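Local coordinates for uncharacterized protein (Mycobacterium avium subsp. paratuberculosis, PDB 4R9Z) that probably hydrolyses fatty acyl-CoA thioesters to free fatty acid and coenzyme A, as a double hot-dog thioesterase of the TesB type, at residues B[62-67]-B[104-109]; B[236-241]-B[254-259]. All blocks are in the same frame, centred on the assembly; numbering follows the deposited sequence.

Overall arrangement
Contacts 1 and 2 are antiparallel strand pairs of a double hot-dog chain, one in each hot-dog half. They lie on opposite sides of the chain's centre, with centres about 22 Å apart, and do not touch. Contact 1 joins strands 58-66 and 101-111, distant in sequence. It is buried between helix 39-52 and the second subunit. Mainly small and apolar side chains face the helix, and His63 and Tyr65 face the other subunit. Contact 2 is the local hairpin of strands 236-246 and 249-258, and no other chain reaches it. It is also largely buried. A Met256-Tyr238 CH-pi contact packs against helix 188-201, while the Asp239-Thr255 pair on the other face is partly exposed, with a bridging water.

Contact 1 of 2, residues B[62-67]-B[104-109]; sequences VHTYFL and MEAMSS
Met104 lies opposite Phe66, in a non-hydrogen-bonded pair of the antiparallel ladder between strands 58-66 and 101-111. Its CG takes the crowded position between backbone N and carbonyl carbon (chi1 60°), and the chain then bends. This brings SD across Thr64, 3.6 Å from Thr64 CG2. CB of Met104 also lies 4.2 Å from Phe66 CD1. Glu105 is the hydrogen-bonded partner of Tyr65. Tyr65 N reaches Glu105 O at 2.8 Å, nearly along the C=O axis. The return bond, Glu105 N to Tyr65 O, is 3.1 Å and more bent. The carboxylate leads away, and its OE1 bonds Thr95 OG1. Ala106 faces Thr64, with CB 3.7 Å from Thr64 OG1. Met107 pairs with His63 through two bonds. His63 N to Met107 O is 2.7 Å and nearly straight. Met107 N to His63 O is 2.8 Å and lies in the carbonyl plane. Ser108 lies opposite Val62, again in a non-hydrogen-bonded pair, with Val62 CG2 4.1 Å from Ser108 CB. The face of Thr64, Met104 and Ser108 packs on helix 39-52. The face of His63 and Tyr65 meets the second subunit, where Tyr65 OH bonds Ser61 of that chain. Strand 58-66 lies where the first hot-dog half meets the second: strand 218-226 flanks 62-67 on one side and 101-111 on the other, and strand 89-98 flanks 104-109.

Contact 2 of 2, residues B[236-241]-B[254-259]; sequences LFYDRS and GTMFNR
This antiparallel beta hairpin, strands 236-246 and 249-258, belongs to the second hot-dog half of the chain. Within 236-241 and 254-259, two hydrogen-bonded pairs join the strands, Phe237 with Phe257 and Asp239 with Thr255. Phe257 N bonds Phe237 O at 2.7 Å, in the carbonyl plane. The tight face carries Leu236, Tyr238 and Met256. Tyr238 and Met256 pack on helix 188-201, and Leu236 on Trp178 of strand 176-180. Met256 is extended, with CG anti to the backbone N (chi1 -168°), until a bend at chi3 turns its methyl over the Tyr238 ring. CE lies 3.8 Å from the ring centroid and 16° off the normal, a CH-pi contact. SD stands farther out and obliquely, a Met-aromatic contact, and also touches Leu236 CD1 at 3.9 Å. CG of Arg240 covers the opposite face of the ring, so the phenol is held between two aliphatic groups. Its OH bonds Ser199 O. Leu236 CD2 packs beside the amide of Asn258, whose OD1 bonds Val231 N.

On the other face Phe237 and Phe257 are still buried, side by side, with their CD1 atoms 3.9 Å apart. The looser, partly exposed part is Asp239 with Thr255. Asp239 OD1 forms a salt bridge with Arg173. A water links the pair instead of a direct bond. It donates to Asp239 OD2 at 2.5 Å and lies 2.8 Å from Thr255 OG1.

Contact 1 of 2, residues B[62-67]-B[104-109]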
loop_
_atom_site.group_PDB
_atom_site.type_symbol
_atom_site.label_atom_id
_atom_site.label_comp_id
_atom_site.label_asym_id
_atom_site.label_seq_id
_atom_site.Cartn_x
_atom_site.Cartn_y
_atom_site.Cartn_z
ATOM N N VAL B 62 -2.567 2.705 6.396
ATOM C CA VAL B 62 -3.891 2.263 5.984
ATOM C C VAL B 62 -3.895 1.922 4.490
ATOM O O VAL B 62 -3.322 2.636 3.668
ATOM C CB VAL B 62 -4.978 3.343 6.289
ATOM C CG1 VAL B 62 -4.617 4.679 5.660
ATOM C CG2 VAL B 62 -6.354 2.887 5.816
ATOM N N HIS B 63 -4.536 0.812 4.149
ATOM C CA HIS B 63 -4.619 0.369 2.768
ATOM C C HIS B 63 -6.075 0.190 2.393
ATOM O O HIS B 63 -6.794 -0.562 3.042
ATOM C CB HIS B 63 -3.841 -0.931 2.582
ATOM C CG HIS B 63 -2.404 -0.827 2.988
ATOM N ND1 HIS B 63 -1.417 -0.401 2.127
ATOM C CD2 HIS B 63 -1.792 -1.070 4.171
ATOM C CE1 HIS B 63 -0.256 -0.397 2.758
ATOM N NE2 HIS B 63 -0.457 -0.800 3.999
ATOM N N THR B 64 -6.510 0.886 1.348
ATOM C CA THR B 64 -7.918 0.894 0.985
ATOM C C THR B 64 -8.132 0.470 -0.464
ATOM O O THR B 64 -7.494 1.003 -1.363
ATOM C CB THR B 64 -8.525 2.292 1.191
ATOM O OG1 THR B 64 -8.187 2.784 2.496
ATOM C CG2 THR B 64 -10.026 2.247 1.038
ATOM N N TYR B 65 -9.031 -0.487 -0.685
ATOM C CA TYR B 65 -9.451 -0.853 -2.035
ATOM C C TYR B 65 -10.815 -0.267 -2.334
ATOM O O TYR B 65 -11.743 -0.453 -1.565
ATOM C CB TYR B 65 -9.510 -2.378 -2.215
ATOM C CG TYR B 65 -8.245 -2.979 -2.774
ATOM C CD1 TYR B 65 -7.822 -2.677 -4.058
ATOM C CD2 TYR B 65 -7.472 -3.840 -2.015
ATOM C CE1 TYR B 65 -6.662 -3.215 -4.565
ATOM C CE2 TYR B 65 -6.309 -4.385 -2.518
ATOM C CZ TYR B 65 -5.909 -4.071 -3.792
ATOM O OH TYR B 65 -4.753 -4.613 -4.292
ATOM N N PHE B 66 -10.948 0.414 -3.464
ATOM C CA PHE B 66 -12.251 0.897 -3.876
ATOM C C PHE B 66 -12.788 -0.075 -4.900
ATOM O O PHE B 66 -12.228 -0.222 -5.985
ATOM C CB PHE B 66 -12.161 2.309 -4.438
ATOM C CG PHE B 66 -11.442 3.253 -3.539
ATOM C CD1 PHE B 66 -12.017 3.661 -2.345
ATOM C CD2 PHE B 66 -10.182 3.725 -3.873
ATOM C CE1 PHE B 66 -11.352 4.526 -1.497
ATOM C CE2 PHE B 66 -9.507 4.596 -3.034
ATOM C CZ PHE B 66 -10.095 5.000 -1.842
ATOM N N LEU B 67 -13.874 -0.747 -4.540
ATOM C CA LEU B 67 -14.315 -1.915 -5.284
ATOM C C LEU B 67 -15.506 -1.618 -6.165
ATOM O O LEU B 67 -15.565 -2.057 -7.313
ATOM C CB LEU B 67 -14.664 -3.059 -4.327
ATOM C CG LEU B 67 -13.562 -3.517 -3.373
ATOM C CD1 LEU B 67 -14.086 -4.611 -2.454
ATOM C CD2 LEU B 67 -12.354 -3.994 -4.164
ATOM N N MET B 104 -16.043 -0.595 -0.567
ATOM C CA MET B 104 -14.612 -0.608 -0.330
ATOM C C MET B 104 -14.265 -1.505 0.844
ATOM O O MET B 104 -15.107 -1.788 1.698
ATOM C CB MET B 104 -14.079 0.813 -0.087
ATOM C CG MET B 104 -14.673 1.549 1.100
ATOM S SD MET B 104 -13.450 2.322 2.192
ATOM C CE MET B 104 -12.904 0.899 3.112
ATOM N N GLU B 105 -13.028 -1.986 0.854
ATOM C CA GLU B 105 -12.478 -2.661 2.019
ATOM C C GLU B 105 -11.130 -2.048 2.348
ATOM O O GLU B 105 -10.383 -1.671 1.446
ATOM C CB GLU B 105 -12.349 -4.165 1.784
ATOM C CG GLU B 105 -11.907 -4.909 3.025
ATOM C CD GLU B 105 -12.493 -6.294 3.119
ATOM O OE1 GLU B 105 -13.691 -6.407 3.455
ATOM O OE2 GLU B 105 -11.752 -7.266 2.866
ATOM N N ALA B 106 -10.825 -1.940 3.636
ATOM C CA ALA B 106 -9.581 -1.313 4.070
ATOM C C ALA B 106 -8.929 -2.048 5.221
ATOM O O ALA B 106 -9.606 -2.660 6.049
ATOM C CB ALA B 106 -9.822 0.120 4.464
ATOM N N MET B 107 -7.604 -2.002 5.263
ATOM C CA MET B 107 -6.883 -2.440 6.445
ATOM C C MET B 107 -6.104 -1.269 7.009
ATOM O O MET B 107 -5.661 -0.403 6.268
ATOM C CB MET B 107 -5.960 -3.611 6.132
ATOM C CG MET B 107 -6.684 -4.845 5.635
ATOM S SD MET B 107 -5.558 -6.228 5.417
ATOM C CE MET B 107 -4.513 -5.592 4.120
ATOM N N SER B 108 -5.973 -1.227 8.325
ATOM C CA SER B 108 -5.274 -0.132 8.978
ATOM C C SER B 108 -4.539 -0.648 10.191
ATOM O O SER B 108 -4.921 -1.657 10.776
ATOM C CB SER B 108 -6.240 0.979 9.387
ATOM O OG SER B 108 -7.315 0.464 10.148
ATOM N N SER B 109 -3.476 0.049 10.564
ATOM C CA SER B 109 -2.655 -0.376 11.678
ATOM C C SER B 109 -2.408 0.813 12.599
ATOM O O SER B 109 -2.384 1.965 12.155
ATOM C CB SER B 109 -1.345 -0.982 11.179
ATOM O OG SER B 109 -0.606 -1.549 12.246
#

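Contact 2 of 2, residues B[236-241]-B[254-259]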
loop_
_atom_site.group_PDB
_atom_site.type_symbol
_atom_site.label_atom_id
_atom_site.label_comp_id
_atom_site.label_asym_id
_atom_site.label_seq_id
_atom_site.Cartn_x
_atom_site.Cartn_y
_atom_site.Cartn_z
ATOM N N LEU B 236 0.265 23.077 3.774
ATOM C CA LEU B 236 0.960 21.799 3.666
ATOM C C LEU B 236 1.450 21.570 2.242
ATOM O O LEU B 236 0.741 21.863 1.278
ATOM C CB LEU B 236 0.046 20.643 4.077
ATOM C CG LEU B 236 -0.394 20.510 5.533
ATOM C CD1 LEU B 236 -0.995 19.137 5.755
ATOM C CD2 LEU B 236 0.776 20.743 6.464
ATOM N N PHE B 237 2.658 21.029 2.121
ATOM C CA PHE B 237 3.239 20.707 0.822
ATOM C C PHE B 237 2.886 19.280 0.421
ATOM O O PHE B 237 3.234 18.332 1.122
ATOM C CB PHE B 237 4.758 20.879 0.866
ATOM C CG PHE B 237 5.428 20.808 -0.481
ATOM C CD1 PHE B 237 5.832 19.592 -1.010
ATOM C CD2 PHE B 237 5.683 21.961 -1.206
ATOM C CE1 PHE B 237 6.456 19.527 -2.246
ATOM C CE2 PHE B 237 6.313 21.898 -2.437
ATOM C CZ PHE B 237 6.696 20.683 -2.959
ATOM N N TYR B 238 2.206 19.124 -0.710
ATOM C CA TYR B 238 1.868 17.791 -1.197
ATOM C C TYR B 238 2.519 17.529 -2.543
ATOM O O TYR B 238 1.991 17.905 -3.589
ATOM C CB TYR B 238 0.352 17.620 -1.306
ATOM C CG TYR B 238 -0.095 16.185 -1.474
ATOM C CD1 TYR B 238 0.678 15.136 -0.996
ATOM C CD2 TYR B 238 -1.310 15.880 -2.084
ATOM C CE1 TYR B 238 0.267 13.822 -1.139
ATOM C CE2 TYR B 238 -1.733 14.567 -2.228
ATOM C CZ TYR B 238 -0.938 13.544 -1.752
ATOM O OH TYR B 238 -1.349 12.238 -1.891
ATOM N N ASP B 239 3.662 16.855 -2.503
ATOM C CA ASP B 239 4.373 16.465 -3.709
ATOM C C ASP B 239 3.632 15.315 -4.380
ATOM O O ASP B 239 3.335 14.313 -3.743
ATOM C CB ASP B 239 5.806 16.064 -3.361
ATOM C CG ASP B 239 6.765 16.270 -4.508
ATOM O OD1 ASP B 239 6.335 16.809 -5.549
ATOM O OD2 ASP B 239 7.952 15.906 -4.360
ATOM N N ARG B 240 3.332 15.472 -5.667
ATOM C CA ARG B 240 2.541 14.488 -6.407
ATOM C C ARG B 240 3.215 14.117 -7.718
ATOM O O ARG B 240 3.776 14.974 -8.400
ATOM C CB ARG B 240 1.141 15.028 -6.708
ATOM C CG ARG B 240 0.376 15.564 -5.511
ATOM C CD ARG B 240 -0.978 16.148 -5.934
ATOM N NE ARG B 240 -0.836 17.309 -6.806
ATOM C CZ ARG B 240 -1.851 17.948 -7.385
ATOM N NH1 ARG B 240 -3.100 17.546 -7.186
ATOM N NH2 ARG B 240 -1.619 18.998 -8.163
ATOM N N SER B 241 3.125 12.846 -8.089
ATOM C CA SER B 241 3.666 12.389 -9.361
ATOM C C SER B 241 2.963 11.119 -9.849
ATOM O O SER B 241 2.211 10.495 -9.106
ATOM C CB SER B 241 5.170 12.171 -9.232
ATOM O OG SER B 241 5.455 11.185 -8.261
ATOM N N GLY B 254 2.819 10.153 -3.656
ATOM C CA GLY B 254 2.712 11.397 -2.924
ATOM C C GLY B 254 3.476 11.448 -1.617
ATOM O O GLY B 254 3.586 10.459 -0.895
ATOM N N THR B 255 4.016 12.621 -1.321
ATOM C CA THR B 255 4.668 12.872 -0.049
ATOM C C THR B 255 4.164 14.203 0.473
ATOM O O THR B 255 4.204 15.210 -0.231
ATOM C CB THR B 255 6.196 12.900 -0.170
ATOM O OG1 THR B 255 6.561 13.184 -1.525
ATOM C CG2 THR B 255 6.788 11.564 0.226
ATOM N N MET B 256 3.676 14.205 1.704
ATOM C CA MET B 256 3.111 15.410 2.280
ATOM C C MET B 256 4.000 15.939 3.394
ATOM O O MET B 256 4.514 15.169 4.204
ATOM C CB MET B 256 1.710 15.132 2.808
ATOM C CG MET B 256 0.928 16.366 3.164
ATOM S SD MET B 256 -0.750 15.921 3.614
ATOM C CE MET B 256 -1.296 15.129 2.105
ATOM N N PHE B 257 4.172 17.258 3.433
ATOM C CA PHE B 257 5.010 17.900 4.445
ATOM C C PHE B 257 4.266 19.007 5.187
ATOM O O PHE B 257 3.390 19.666 4.622
ATOM C CB PHE B 257 6.268 18.508 3.819
ATOM C CG PHE B 257 7.155 17.526 3.111
ATOM C CD1 PHE B 257 6.917 17.178 1.790
ATOM C CD2 PHE B 257 8.256 16.984 3.753
ATOM C CE1 PHE B 257 7.750 16.288 1.130
ATOM C CE2 PHE B 257 9.094 16.093 3.099
ATOM C CZ PHE B 257 8.839 15.746 1.785
ATOM N N ASN B 258 4.623 19.212 6.452
ATOM C CA ASN B 258 4.256 20.446 7.143
ATOM C C ASN B 258 5.085 21.591 6.581
ATOM O O ASN B 258 6.175 21.360 6.058
ATOM C CB ASN B 258 4.474 20.332 8.655
ATOM C CG ASN B 258 3.441 19.462 9.337
ATOM O OD1 ASN B 258 2.273 19.440 8.949
ATOM N ND2 ASN B 258 3.866 18.741 10.366
ATOM N N ARG B 259 4.577 22.817 6.685
ATOM C CA ARG B 259 5.317 23.988 6.215
ATOM C C ARG B 259 6.702 24.054 6.846
ATOM O O ARG B 259 7.635 24.590 6.257
ATOM C CB ARG B 259 4.543 25.276 6.504
ATOM C CG ARG B 259 5.186 26.527 5.913
ATOM C CD ARG B 259 4.215 27.699 5.873
ATOM N NE ARG B 259 4.710 28.801 5.048
ATOM C CZ ARG B 259 3.963 29.824 4.642
ATOM N NH1 ARG B 259 2.681 29.884 4.976
ATOM N NH2 ARG B 259 4.494 30.785 3.898
HETATM O O HOH W 1 8.660 14.894 -2.201
#